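Local coordinates for putative restriction endonuclease domain-containing protein (Anabaena variabilis, PDB 3OT2) that is of unknown function but probably acts as a nuclease of the PD-(D/E)XK, restriction-endonuclease-like superfamily, at residues A44-C49 with P80-F85; S51-V56 with P106-E111; R89-E94 with N100-A105; K121-I126 with F148-Q153; E157-D160 with V166-P169. All coordinates share one frame; numbering follows the deposited sequence.

How the contacts relate
Contacts 1 and 2, with centres about 6 Å apart, set successive turns of helix 40-57 on the neighbouring strands 82-86 and 108-112; Val84 N to Trp108 O at 2.8 Å joins those strands. Contact 4 packs helix 119-131 on the sheet's opposite face, since Thr109 and Glu111 of contact 2 meet Ile126 and Val122 there while Trp108 and Ile110 meet helix 40-57. Contact 5 continues the sheet outward: Val149 N lies 2.8 Å from Glu157 O. Contact 3 folds the loop between strands 82-86 and 108-112, its centre about 28 Å from that of contact 5; its Ile101 side chain is about 6 Å from a bound 1,4-butanediol.

Contact 1: residues A44-C49 with P80-F85; sequences AIQSEC and PDISVF
Gln46 and Asp81 carry the polar half of this contact, and their CA atoms, 7.1 Å apart, mark the closest approach of the two backbones. CG of Gln46 stands anti to the backbone N (chi1 -168°) and the chain runs on extended, which brings the amide from helix 40-57 out to the turn just ahead of strand 82-86. There NE2 donates to the main-chain O of Asp81 at 2.9 Å. The N-H points fairly straight at its acceptor (155°), and that oxygen lies almost in the Gln46 amide plane; NE2, however, sits above the carbonyl plane of Asp81 and not on a lone pair. NE2 is also hydrogen-bonded to OE2 of Glu68, so two acceptors hold the amide and settle which of its ends is the nitrogen. The Asp81 carboxylate has other partners: a salt bridge to Lys35, and bonds from His42 and from the backbone N of Ile112.

The apolar half belongs to Ile82. Its CD1 comes up to the helix and touches CB of Cys49 at 3.7 Å and the backbone O of Gln46 at 3.7 Å, while Cys49 SG is a little farther, at 4.0 Å. Gln46 and Ile82 run past each other in opposite directions, with CG of the first 4.1 Å from CG1 of the second. All four touching residues are buried.

Pro80 and Asp81 leading into one strand, with Glu111 on the strand beside it, are consistent with the acidic part of the PD-(D/E)XK signature; here the first helix of that nuclease core packs against the strand following the Pro-Asp pair.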
# COMPACT_ATOMS: atom_id res chain seq x y z
N ALA A 44 -13.52 17.51 2.21
CA ALA A 44 -13.16 18.27 3.40
C ALA A 44 -11.63 18.24 3.63
O ALA A 44 -11.02 19.29 3.83
CB ALA A 44 -13.90 17.74 4.62
N ILE A 45 -11.03 17.04 3.55
CA ILE A 45 -9.58 16.85 3.71
C ILE A 45 -8.85 17.47 2.52
O ILE A 45 -7.85 18.15 2.72
CB ILE A 45 -9.25 15.35 3.90
CG1 ILE A 45 -9.70 14.92 5.34
CG2 ILE A 45 -7.72 15.10 3.67
CD1 ILE A 45 -9.53 13.45 5.67
N GLN A 46 -9.34 17.24 1.29
CA GLN A 46 -8.69 17.74 0.08
C GLN A 46 -8.59 19.27 0.05
O GLN A 46 -7.50 19.77 -0.21
CB GLN A 46 -9.44 17.25 -1.16
CG GLN A 46 -8.68 17.47 -2.46
CD GLN A 46 -9.49 17.06 -3.65
OE1 GLN A 46 -10.72 16.97 -3.59
NE2 GLN A 46 -8.84 16.84 -4.78
N SER A 47 -9.72 20.00 0.30
CA SER A 47 -9.74 21.46 0.26
C SER A 47 -8.87 22.07 1.35
O SER A 47 -8.12 23.01 1.08
CB SER A 47 -11.17 21.99 0.35
OG SER A 47 -11.90 21.65 -0.81
N GLU A 48 -8.95 21.53 2.57
CA GLU A 48 -8.16 22.04 3.69
C GLU A 48 -6.68 21.75 3.52
O GLU A 48 -5.84 22.56 3.91
CB GLU A 48 -8.66 21.45 5.01
CG GLU A 48 -8.16 22.21 6.23
CD GLU A 48 -8.44 23.69 6.31
OE1 GLU A 48 -9.48 24.14 5.78
OE2 GLU A 48 -7.61 24.41 6.92
N CYS A 49 -6.35 20.60 2.95
CA CYS A 49 -4.97 20.19 2.72
C CYS A 49 -4.27 21.13 1.74
O CYS A 49 -3.14 21.52 2.00
CB CYS A 49 -4.94 18.76 2.23
SG CYS A 49 -3.38 17.93 2.50
N PRO A 80 -3.71 13.45 -9.75
CA PRO A 80 -3.62 13.28 -8.30
C PRO A 80 -4.63 14.20 -7.61
O PRO A 80 -4.91 15.28 -8.14
CB PRO A 80 -2.18 13.70 -7.97
CG PRO A 80 -1.43 13.46 -9.22
CD PRO A 80 -2.40 13.86 -10.31
N ASP A 81 -5.17 13.79 -6.45
CA ASP A 81 -6.09 14.65 -5.71
C ASP A 81 -5.43 16.04 -5.48
O ASP A 81 -6.07 17.08 -5.68
CB ASP A 81 -6.51 14.00 -4.38
CG ASP A 81 -7.48 12.83 -4.53
OD1 ASP A 81 -8.17 12.75 -5.58
OD2 ASP A 81 -7.59 12.04 -3.57
N ILE A 82 -4.14 16.03 -5.07
CA ILE A 82 -3.32 17.25 -4.86
C ILE A 82 -1.95 16.99 -5.42
O ILE A 82 -1.34 15.98 -5.12
CB ILE A 82 -3.24 17.71 -3.38
CG1 ILE A 82 -4.64 17.87 -2.75
CG2 ILE A 82 -2.39 18.99 -3.22
CD1 ILE A 82 -4.64 17.76 -1.27
N SER A 83 -1.46 17.93 -6.24
CA SER A 83 -0.11 17.93 -6.81
C SER A 83 0.62 19.16 -6.32
O SER A 83 0.09 20.27 -6.43
CB SER A 83 -0.19 17.96 -8.33
OG SER A 83 -0.50 16.65 -8.76
N VAL A 84 1.82 18.99 -5.79
CA VAL A 84 2.62 20.12 -5.29
C VAL A 84 3.90 20.19 -6.13
O VAL A 84 4.62 19.20 -6.28
CB VAL A 84 2.90 20.06 -3.76
CG1 VAL A 84 3.46 21.39 -3.26
CG2 VAL A 84 1.65 19.69 -2.96
N PHE A 85 4.16 21.38 -6.70
CA PHE A 85 5.36 21.60 -7.53
C PHE A 85 6.18 22.72 -6.97
O PHE A 85 5.61 23.77 -6.67
CB PHE A 85 4.95 21.98 -8.98
CG PHE A 85 4.38 20.86 -9.81
CD1 PHE A 85 3.03 20.56 -9.75
CD2 PHE A 85 5.19 20.12 -10.66
CE1 PHE A 85 2.50 19.53 -10.51
CE2 PHE A 85 4.65 19.09 -11.44
CZ PHE A 85 3.31 18.80 -11.36

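Contact 2: residues S51-V56 with P106-E111; sequences SVINSV and PDWTIE
Ile53 of helix 40-57 comes down on Trp108 and Ile110 of strand 108-112, an instance of the helix-on-sheet packing that builds the hydrophobic core of the PD-(D/E)XK fold. The backbones stay well apart, with the CA atoms of Ile53 and Trp108 at 10.8 Å, so long side chains must bridge the gap, and no hydrogen bond crosses it.

Ile53 and Trp108 approach from opposite directions. In Trp108, CG is anti to the backbone N (chi1 179°), which sends the indole out toward the helix with its six-membered ring leading. CD1 of Ile53 meets this ring obliquely, 4.2 Å from its centroid and 30° off the normal, an off-centre CH-pi contact. The touching ring atoms are CH2, 3.8 Å from Ile53 CD1, and CZ3, 3.9 Å from Ile53 CG1.

Ile110, two residues farther along the strand, adds a second methyl on the same side of the indole: its CD1 lies 3.6 Å above the ring plane, offset toward the rim. Pro169 lies against the other face, and Trp138 makes an edge-to-face pair with the same indole, so the ring is fixed from several directions. At the backbone, Asp107 and Trp108 together face Val84 of strand 82-86, forming a classic beta bulge where strand 108-112 begins.

Within the helix, Ser55 OG donates to the O of Val52, turning that hydroxyl back to its own backbone. The two isoleucines meet tip to tip, and the 3.4 Å between CD1 of Ile53 and CD1 of Ile110 is tighter than usual van der Waals contact.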
# COMPACT_ATOMS: atom_id res chain seq x y z
N SER A 51 -5.14 24.26 1.05
CA SER A 51 -5.13 25.54 1.73
C SER A 51 -3.95 25.65 2.71
O SER A 51 -3.19 26.62 2.66
CB SER A 51 -6.46 25.73 2.47
OG SER A 51 -6.48 26.91 3.25
N VAL A 52 -3.77 24.62 3.55
CA VAL A 52 -2.71 24.59 4.56
C VAL A 52 -1.31 24.54 3.87
O VAL A 52 -0.44 25.32 4.24
CB VAL A 52 -2.95 23.44 5.56
CG1 VAL A 52 -1.73 23.21 6.43
CG2 VAL A 52 -4.15 23.75 6.45
N ILE A 53 -1.12 23.66 2.87
CA ILE A 53 0.16 23.61 2.15
C ILE A 53 0.49 24.97 1.50
O ILE A 53 1.59 25.50 1.69
CB ILE A 53 0.18 22.45 1.11
CG1 ILE A 53 0.14 21.08 1.84
CG2 ILE A 53 1.43 22.56 0.19
CD1 ILE A 53 -0.28 19.99 0.95
N ASN A 54 -0.47 25.55 0.77
CA ASN A 54 -0.24 26.83 0.07
C ASN A 54 0.03 27.98 1.05
O ASN A 54 0.89 28.82 0.76
CB ASN A 54 -1.40 27.17 -0.87
CG ASN A 54 -1.27 26.49 -2.21
OD1 ASN A 54 -0.17 26.21 -2.69
ND2 ASN A 54 -2.38 26.28 -2.89
N SER A 55 -0.61 27.96 2.25
CA SER A 55 -0.35 29.01 3.25
C SER A 55 1.14 29.00 3.66
O SER A 55 1.69 30.05 3.94
CB SER A 55 -1.25 28.84 4.47
OG SER A 55 -0.81 27.74 5.26
N VAL A 56 1.78 27.82 3.60
CA VAL A 56 3.19 27.60 3.95
C VAL A 56 4.13 27.84 2.74
O VAL A 56 5.16 28.50 2.92
CB VAL A 56 3.38 26.17 4.56
CG1 VAL A 56 4.87 25.84 4.76
CG2 VAL A 56 2.63 26.04 5.88
N PRO A 106 4.69 15.51 -10.11
CA PRO A 106 4.73 16.52 -9.03
C PRO A 106 5.93 16.33 -8.11
O PRO A 106 6.47 15.23 -8.05
CB PRO A 106 3.42 16.28 -8.25
CG PRO A 106 2.62 15.31 -9.07
CD PRO A 106 3.57 14.57 -9.95
N ASP A 107 6.33 17.35 -7.36
CA ASP A 107 7.39 17.16 -6.37
C ASP A 107 6.83 16.40 -5.18
O ASP A 107 7.52 15.64 -4.52
CB ASP A 107 7.95 18.53 -5.93
CG ASP A 107 8.83 19.10 -7.00
OD1 ASP A 107 9.99 18.66 -7.10
OD2 ASP A 107 8.31 19.89 -7.84
N TRP A 108 5.54 16.60 -4.93
CA TRP A 108 4.83 15.98 -3.82
C TRP A 108 3.41 15.65 -4.27
O TRP A 108 2.67 16.55 -4.70
CB TRP A 108 4.87 16.94 -2.61
CG TRP A 108 4.17 16.51 -1.35
CD1 TRP A 108 3.81 15.23 -0.98
CD2 TRP A 108 3.86 17.35 -0.23
NE1 TRP A 108 3.23 15.26 0.27
CE2 TRP A 108 3.27 16.55 0.76
CE3 TRP A 108 4.00 18.74 0.01
CZ2 TRP A 108 2.82 17.08 1.98
CZ3 TRP A 108 3.56 19.26 1.23
CH2 TRP A 108 2.97 18.44 2.19
N THR A 109 3.05 14.36 -4.24
CA THR A 109 1.71 13.92 -4.64
C THR A 109 0.93 13.52 -3.39
O THR A 109 1.46 12.83 -2.53
CB THR A 109 1.73 12.82 -5.73
OG1 THR A 109 0.39 12.51 -6.10
CG2 THR A 109 2.38 11.50 -5.26
N ILE A 110 -0.33 13.95 -3.30
CA ILE A 110 -1.19 13.58 -2.17
C ILE A 110 -2.46 12.96 -2.71
O ILE A 110 -3.15 13.57 -3.53
CB ILE A 110 -1.48 14.77 -1.22
CG1 ILE A 110 -0.16 15.36 -0.65
CG2 ILE A 110 -2.45 14.36 -0.11
CD1 ILE A 110 -0.28 16.75 -0.22
N GLU A 111 -2.75 11.73 -2.27
CA GLU A 111 -3.93 10.98 -2.65
C GLU A 111 -4.74 10.72 -1.42
O GLU A 111 -4.20 10.34 -0.38
CB GLU A 111 -3.57 9.66 -3.35
CG GLU A 111 -2.77 9.85 -4.63
CD GLU A 111 -3.55 10.28 -5.86
OE1 GLU A 111 -4.71 10.75 -5.73
OE2 GLU A 111 -2.99 10.18 -6.97

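Contact 3: residues R89-E94 with N100-A105; sequences RIPREE and NIFLIA
Arg89 supplies the hydrogen bonds of this contact, reaching over to the carbonyl of Ala105. Bent at chi3 (81°), its chain presents the guanidinium end-on: NH1 and NH2 both donate to Ala105 O, each at 2.9 Å. The oxygen lies within 2° of the guanidinium plane, so one acceptor is held in a flat fork. NH1 also forms a salt bridge with Asp107, and a leucine in place of Arg89 would probably leave Asp107 without its charge mate and the Ala105 carbonyl without either donor.

A methyl group backs this grip: CD1 of Ile104 lies over one face of the guanidinium, 3.6 Å above its plane and toward the rim.

The CH-pi contact is made by Pro91, which crosses Phe102 at about a right angle. Pro91 CG stands 3.6 Å from the centroid of the Phe102 ring and only 3° off its normal, while CD comes within 3.4 Å of CE2.

The two segments run nearly antiparallel, 164° apart, as the limbs of the long excursion between strands 82-86 and 108-112. Phe85, on the first of these strands, packs against Phe102, Ile104 and Ile90, joining the excursion to the central sheet.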
# COMPACT_ATOMS: atom_id res chain seq x y z
N ARG A 89 9.96 24.27 -11.12
CA ARG A 89 9.40 23.18 -11.93
C ARG A 89 7.99 23.47 -12.45
O ARG A 89 7.49 22.68 -13.24
CB ARG A 89 9.42 21.85 -11.13
CG ARG A 89 10.84 21.30 -10.98
CD ARG A 89 10.82 19.95 -10.31
NE ARG A 89 10.49 18.87 -11.25
CZ ARG A 89 9.38 18.15 -11.22
NH1 ARG A 89 8.45 18.40 -10.30
NH2 ARG A 89 9.18 17.19 -12.10
N ILE A 90 7.36 24.60 -12.07
CA ILE A 90 6.02 24.94 -12.56
C ILE A 90 6.16 25.38 -14.05
O ILE A 90 6.82 26.37 -14.30
CB ILE A 90 5.30 26.01 -11.68
CG1 ILE A 90 5.05 25.50 -10.25
CG2 ILE A 90 3.97 26.46 -12.34
CD1 ILE A 90 4.70 26.55 -9.21
N PRO A 91 5.59 24.62 -15.04
CA PRO A 91 5.70 25.06 -16.45
C PRO A 91 4.94 26.36 -16.67
O PRO A 91 3.82 26.53 -16.20
CB PRO A 91 5.11 23.89 -17.24
CG PRO A 91 4.20 23.21 -16.29
CD PRO A 91 4.80 23.38 -14.92
N ARG A 92 5.59 27.32 -17.33
CA ARG A 92 5.03 28.64 -17.58
C ARG A 92 5.11 29.02 -19.03
O ARG A 92 6.05 28.63 -19.74
CB ARG A 92 5.76 29.71 -16.75
CG ARG A 92 5.61 29.50 -15.25
CD ARG A 92 6.10 30.67 -14.42
NE ARG A 92 5.92 30.34 -13.01
CZ ARG A 92 4.86 30.67 -12.28
NH1 ARG A 92 3.87 31.38 -12.81
NH2 ARG A 92 4.79 30.30 -11.02
N GLU A 93 4.12 29.82 -19.48
CA GLU A 93 4.07 30.37 -20.82
C GLU A 93 5.07 31.55 -20.86
O GLU A 93 5.53 32.00 -19.80
CB GLU A 93 2.62 30.83 -21.17
CG GLU A 93 1.54 29.78 -20.92
CD GLU A 93 0.10 30.21 -21.11
OE1 GLU A 93 -0.12 31.36 -21.57
OE2 GLU A 93 -0.82 29.40 -20.82
N GLU A 94 5.39 32.07 -22.07
CA GLU A 94 6.33 33.17 -22.25
C GLU A 94 5.93 34.40 -21.42
O GLU A 94 6.82 35.09 -20.90
CB GLU A 94 6.45 33.55 -23.74
N ASN A 100 -1.15 25.39 -19.31
CA ASN A 100 -2.33 24.55 -19.16
C ASN A 100 -1.96 23.05 -19.04
O ASN A 100 -2.72 22.28 -18.47
CB ASN A 100 -3.30 24.75 -20.33
CG ASN A 100 -3.69 26.19 -20.57
OD1 ASN A 100 -3.46 26.76 -21.64
ND2 ASN A 100 -4.22 26.84 -19.56
N ILE A 101 -0.81 22.65 -19.59
CA ILE A 101 -0.37 21.26 -19.65
C ILE A 101 0.88 21.05 -18.80
O ILE A 101 1.81 21.84 -18.84
CB ILE A 101 -0.14 20.82 -21.13
CG1 ILE A 101 -1.35 21.12 -22.05
CG2 ILE A 101 0.34 19.36 -21.28
CD1 ILE A 101 -2.73 20.31 -21.86
N PHE A 102 0.88 19.96 -18.02
CA PHE A 102 1.99 19.57 -17.15
C PHE A 102 2.48 18.22 -17.61
O PHE A 102 1.74 17.24 -17.50
CB PHE A 102 1.56 19.54 -15.67
CG PHE A 102 1.54 20.88 -14.96
CD1 PHE A 102 0.69 21.90 -15.38
CD2 PHE A 102 2.28 21.07 -13.80
CE1 PHE A 102 0.63 23.11 -14.69
CE2 PHE A 102 2.21 22.28 -13.10
CZ PHE A 102 1.39 23.30 -13.56
N LEU A 103 3.68 18.17 -18.18
CA LEU A 103 4.25 16.93 -18.72
C LEU A 103 5.32 16.35 -17.78
O LEU A 103 6.21 15.61 -18.22
CB LEU A 103 4.81 17.17 -20.14
CG LEU A 103 3.80 17.60 -21.21
CD1 LEU A 103 4.51 18.05 -22.47
CD2 LEU A 103 2.81 16.49 -21.52
N ILE A 104 5.19 16.63 -16.48
CA ILE A 104 6.17 16.22 -15.47
C ILE A 104 5.47 15.71 -14.20
O ILE A 104 4.30 16.01 -13.97
CB ILE A 104 7.15 17.39 -15.14
CG1 ILE A 104 6.40 18.69 -14.76
CG2 ILE A 104 8.18 17.63 -16.28
CD1 ILE A 104 7.22 19.65 -13.96
N ALA A 105 6.20 14.95 -13.38
CA ALA A 105 5.71 14.41 -12.13
C ALA A 105 5.68 15.50 -11.05
O ALA A 105 6.59 16.34 -11.04
CB ALA A 105 6.58 13.24 -11.69

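Contact 4: residues K121-I126 with F148-Q153; sequences KVTKNI and FVYRPQ. With EDO (1,2-ethanediol), chain G; EDO (1,2-ethanediol), chain K.
Ile126 and Tyr150 mark the closest backbone approach, their CA atoms 7.6 Å apart where helix 119-131 lies over strand 146-150. The helix is the connection of a beta-alpha-beta crossover between the parallel strands 108-112 and 136-141 of the nuclease-like core, and this contact extends its packing to the next strand.

Ile126 crosses Tyr150 at about a right angle. Its CG2 branch, anti to the backbone N, does the touching: it lies 3.6 Å from CG and 3.7 Å from CB of Tyr150, at the root of the side chain. One turn earlier in the helix, Thr123 meets the far end, its CG2 3.6 Å from Tyr150 OH.

Lys124 reaches away from this packing toward the second subunit, where NZ forms a salt bridge with Asp160 and a hydrogen bond with Thr146, besides donating at 2.9 Å to O1 of one 1,2-ethanediol. Exchanging Lys124 for a methionine would probably leave Asp160 of the second subunit without this charge mate.

Thr123 OG1 is hydrogen-bonded to the backbone O of Gln119. It also accepts from O1 of another 1,2-ethanediol at 3.0 Å, and C1 of that diol lies 3.4 Å from Tyr150 OH.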
# COMPACT_ATOMS: atom_id res chain seq x y z
N LYS A 121 -4.80 0.89 -7.22
CA LYS A 121 -4.55 1.84 -8.30
C LYS A 121 -3.78 3.07 -7.79
O LYS A 121 -2.80 3.49 -8.41
CB LYS A 121 -5.87 2.27 -8.97
CG LYS A 121 -5.74 3.34 -10.04
CD LYS A 121 -7.09 3.89 -10.48
CE LYS A 121 -7.63 4.88 -9.47
NZ LYS A 121 -9.05 5.28 -9.74
N VAL A 122 -4.22 3.63 -6.65
CA VAL A 122 -3.61 4.81 -6.03
C VAL A 122 -2.16 4.54 -5.66
O VAL A 122 -1.31 5.40 -5.90
CB VAL A 122 -4.44 5.26 -4.79
CG1 VAL A 122 -3.63 6.18 -3.90
CG2 VAL A 122 -5.71 5.96 -5.23
N THR A 123 -1.88 3.36 -5.06
CA THR A 123 -0.51 2.97 -4.66
C THR A 123 0.36 2.88 -5.92
O THR A 123 1.45 3.43 -5.92
CB THR A 123 -0.52 1.69 -3.83
OG1 THR A 123 -1.29 1.96 -2.68
CG2 THR A 123 0.86 1.29 -3.39
N LYS A 124 -0.15 2.24 -6.99
CA LYS A 124 0.58 2.16 -8.26
C LYS A 124 0.88 3.57 -8.80
O LYS A 124 1.99 3.81 -9.28
CB LYS A 124 -0.21 1.39 -9.32
CG LYS A 124 -0.36 -0.10 -9.08
CD LYS A 124 -1.18 -0.66 -10.21
CE LYS A 124 -1.50 -2.09 -10.00
NZ LYS A 124 -2.19 -2.66 -11.19
N ASN A 125 -0.10 4.48 -8.75
CA ASN A 125 0.07 5.86 -9.22
C ASN A 125 1.14 6.59 -8.43
O ASN A 125 1.99 7.26 -9.03
CB ASN A 125 -1.26 6.64 -9.17
CG ASN A 125 -2.21 6.26 -10.28
OD1 ASN A 125 -1.84 5.62 -11.28
ND2 ASN A 125 -3.47 6.67 -10.15
N ILE A 126 1.16 6.42 -7.10
CA ILE A 126 2.17 7.05 -6.25
C ILE A 126 3.54 6.47 -6.60
O ILE A 126 4.49 7.22 -6.78
CB ILE A 126 1.85 6.93 -4.74
CG1 ILE A 126 0.63 7.81 -4.36
CG2 ILE A 126 3.08 7.33 -3.89
CD1 ILE A 126 0.03 7.54 -2.97
N PHE A 148 0.16 7.00 4.77
CA PHE A 148 1.33 6.26 4.29
C PHE A 148 2.21 7.26 3.59
O PHE A 148 1.71 8.05 2.77
CB PHE A 148 0.97 5.11 3.35
CG PHE A 148 0.23 3.96 3.98
CD1 PHE A 148 0.87 3.08 4.84
CD2 PHE A 148 -1.12 3.75 3.70
CE1 PHE A 148 0.19 1.99 5.40
CE2 PHE A 148 -1.79 2.63 4.25
CZ PHE A 148 -1.13 1.77 5.09
N VAL A 149 3.49 7.27 3.93
CA VAL A 149 4.48 8.19 3.34
C VAL A 149 5.42 7.38 2.44
O VAL A 149 6.05 6.42 2.89
CB VAL A 149 5.24 8.98 4.44
CG1 VAL A 149 6.44 9.73 3.84
CG2 VAL A 149 4.30 9.96 5.14
N TYR A 150 5.53 7.81 1.18
CA TYR A 150 6.34 7.18 0.16
C TYR A 150 7.50 8.10 -0.27
O TYR A 150 7.25 9.22 -0.67
CB TYR A 150 5.46 6.90 -1.06
CG TYR A 150 4.39 5.85 -0.83
CD1 TYR A 150 3.16 6.18 -0.29
CD2 TYR A 150 4.61 4.52 -1.19
CE1 TYR A 150 2.17 5.22 -0.09
CE2 TYR A 150 3.63 3.55 -0.99
CZ TYR A 150 2.42 3.90 -0.43
OH TYR A 150 1.47 2.93 -0.24
N ARG A 151 8.75 7.60 -0.19
CA ARG A 151 9.96 8.30 -0.61
C ARG A 151 10.72 7.41 -1.58
O ARG A 151 10.62 6.17 -1.46
CB ARG A 151 10.84 8.67 0.59
CG ARG A 151 10.25 9.71 1.53
CD ARG A 151 11.20 9.80 2.70
NE ARG A 151 11.04 10.99 3.50
CZ ARG A 151 10.69 11.01 4.79
NH1 ARG A 151 10.37 9.89 5.42
NH2 ARG A 151 10.65 12.16 5.45
N PRO A 152 11.45 7.96 -2.58
CA PRO A 152 12.15 7.07 -3.52
C PRO A 152 13.13 6.13 -2.83
O PRO A 152 13.86 6.55 -1.94
CB PRO A 152 12.89 8.05 -4.45
CG PRO A 152 12.18 9.31 -4.32
CD PRO A 152 11.71 9.38 -2.92
N GLN A 153 13.09 4.85 -3.22
CA GLN A 153 13.96 3.77 -2.75
C GLN A 153 13.90 3.57 -1.22
O GLN A 153 14.83 3.04 -0.63
CB GLN A 153 15.42 4.01 -3.21
CG GLN A 153 15.70 3.67 -4.67
CD GLN A 153 15.24 4.77 -5.60
OE1 GLN A 153 15.76 5.89 -5.58
NE2 GLN A 153 14.25 4.46 -6.42
C1 EDO G . -4.91 -0.01 -11.92
O1 EDO G . -4.62 -1.12 -11.05
C2 EDO G . -3.98 -0.07 -13.13
O2 EDO G . -4.70 -0.46 -14.32
C1 EDO K . -0.79 0.51 0.48
O1 EDO K . -1.96 1.21 0.10
C2 EDO K . -0.56 -0.67 -0.46
O2 EDO K . -1.59 -1.65 -0.29

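Contact 5: residues E157-D160 with V166-P169; sequences EVFD and VPVP
Phe159 and Pro167 meet in a CH-pi contact that lays a loop against strand 157-159, the outermost strand within this chain of the mixed sheet of the nuclease-like fold. Their backbones come closest one residue earlier in the loop, with CA atoms of Phe159 and Val166 6.5 Å apart.

CB of Phe159 leaves the strand toward the loop and places CG anti to the carbonyl carbon (chi1 -65°). CG is still 4.1 Å from CD of Pro167, as is CD1. Farther round, the gap closes: CE1 and CD2 both stand 3.8 Å from the same proline CD; CD2 also packs on Val149 of strand 146-150, while CE2 comes to 3.4 Å. CZ, the tip, meets both CG and CD of Pro167 at 3.5 Å. The proline therefore covers one face, its CD 16° off the ring normal and shifted toward the rim.

The carboxylate of Glu157 approaches this ring differently, OE1 lying at its edge and in its plane, where the ring hydrogens would probably favour a negative charge. In one of its two modelled conformers, Arg151 forms a salt bridge with that oxygen and packs on Pro167. The O of Pro167 accepts a hydrogen bond from NE1 of Trp138.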
# COMPACT_ATOMS: atom_id res chain seq x y z
N GLU A 157 6.36 4.28 4.90
CA GLU A 157 6.31 4.64 6.33
C GLU A 157 4.87 4.88 6.74
O GLU A 157 4.09 5.40 5.94
CB GLU A 157 7.15 5.88 6.61
CG GLU A 157 8.64 5.60 6.60
CD GLU A 157 9.54 6.79 6.85
OE1 GLU A 157 9.02 7.92 7.01
OE2 GLU A 157 10.78 6.60 6.83
N VAL A 158 4.51 4.48 7.96
CA VAL A 158 3.13 4.57 8.47
C VAL A 158 3.05 5.60 9.58
O VAL A 158 3.83 5.52 10.53
CB VAL A 158 2.60 3.20 9.00
CG1 VAL A 158 1.10 3.25 9.24
CG2 VAL A 158 2.93 2.07 8.06
N PHE A 159 2.04 6.48 9.51
CA PHE A 159 1.77 7.48 10.55
C PHE A 159 0.31 7.34 10.96
O PHE A 159 -0.58 7.46 10.11
CB PHE A 159 2.12 8.91 10.04
CG PHE A 159 3.62 9.00 9.80
CD1 PHE A 159 4.49 9.28 10.86
CD2 PHE A 159 4.17 8.65 8.57
CE1 PHE A 159 5.87 9.25 10.66
CE2 PHE A 159 5.55 8.59 8.39
CZ PHE A 159 6.39 8.88 9.45
N ASP A 160 0.05 7.03 12.25
CA ASP A 160 -1.32 6.90 12.73
C ASP A 160 -1.51 7.27 14.21
O ASP A 160 -2.62 7.17 14.71
CB ASP A 160 -1.88 5.49 12.47
CG ASP A 160 -1.12 4.33 13.11
OD1 ASP A 160 -0.46 4.55 14.15
OD2 ASP A 160 -1.21 3.23 12.58
N VAL A 166 3.29 14.34 10.48
CA VAL A 166 3.44 13.62 9.22
C VAL A 166 4.62 14.26 8.49
O VAL A 166 4.63 15.48 8.35
CB VAL A 166 2.14 13.62 8.38
CG1 VAL A 166 2.24 12.62 7.22
CG2 VAL A 166 0.93 13.30 9.24
N PRO A 167 5.63 13.49 8.03
CA PRO A 167 6.74 14.10 7.30
C PRO A 167 6.30 14.83 6.04
O PRO A 167 5.35 14.43 5.33
CB PRO A 167 7.63 12.91 6.90
CG PRO A 167 7.21 11.80 7.75
CD PRO A 167 5.77 12.02 8.11
N VAL A 168 7.03 15.88 5.73
CA VAL A 168 6.77 16.71 4.56
C VAL A 168 8.07 16.84 3.77
O VAL A 168 9.15 16.68 4.36
CB VAL A 168 6.20 18.10 4.98
CG1 VAL A 168 4.78 17.97 5.54
CG2 VAL A 168 7.12 18.84 5.97
N PRO A 169 8.05 17.13 2.45
CA PRO A 169 9.32 17.36 1.73
C PRO A 169 10.05 18.55 2.34
O PRO A 169 9.41 19.40 2.97
CB PRO A 169 8.89 17.64 0.29
CG PRO A 169 7.47 17.24 0.21
CD PRO A 169 6.89 17.38 1.58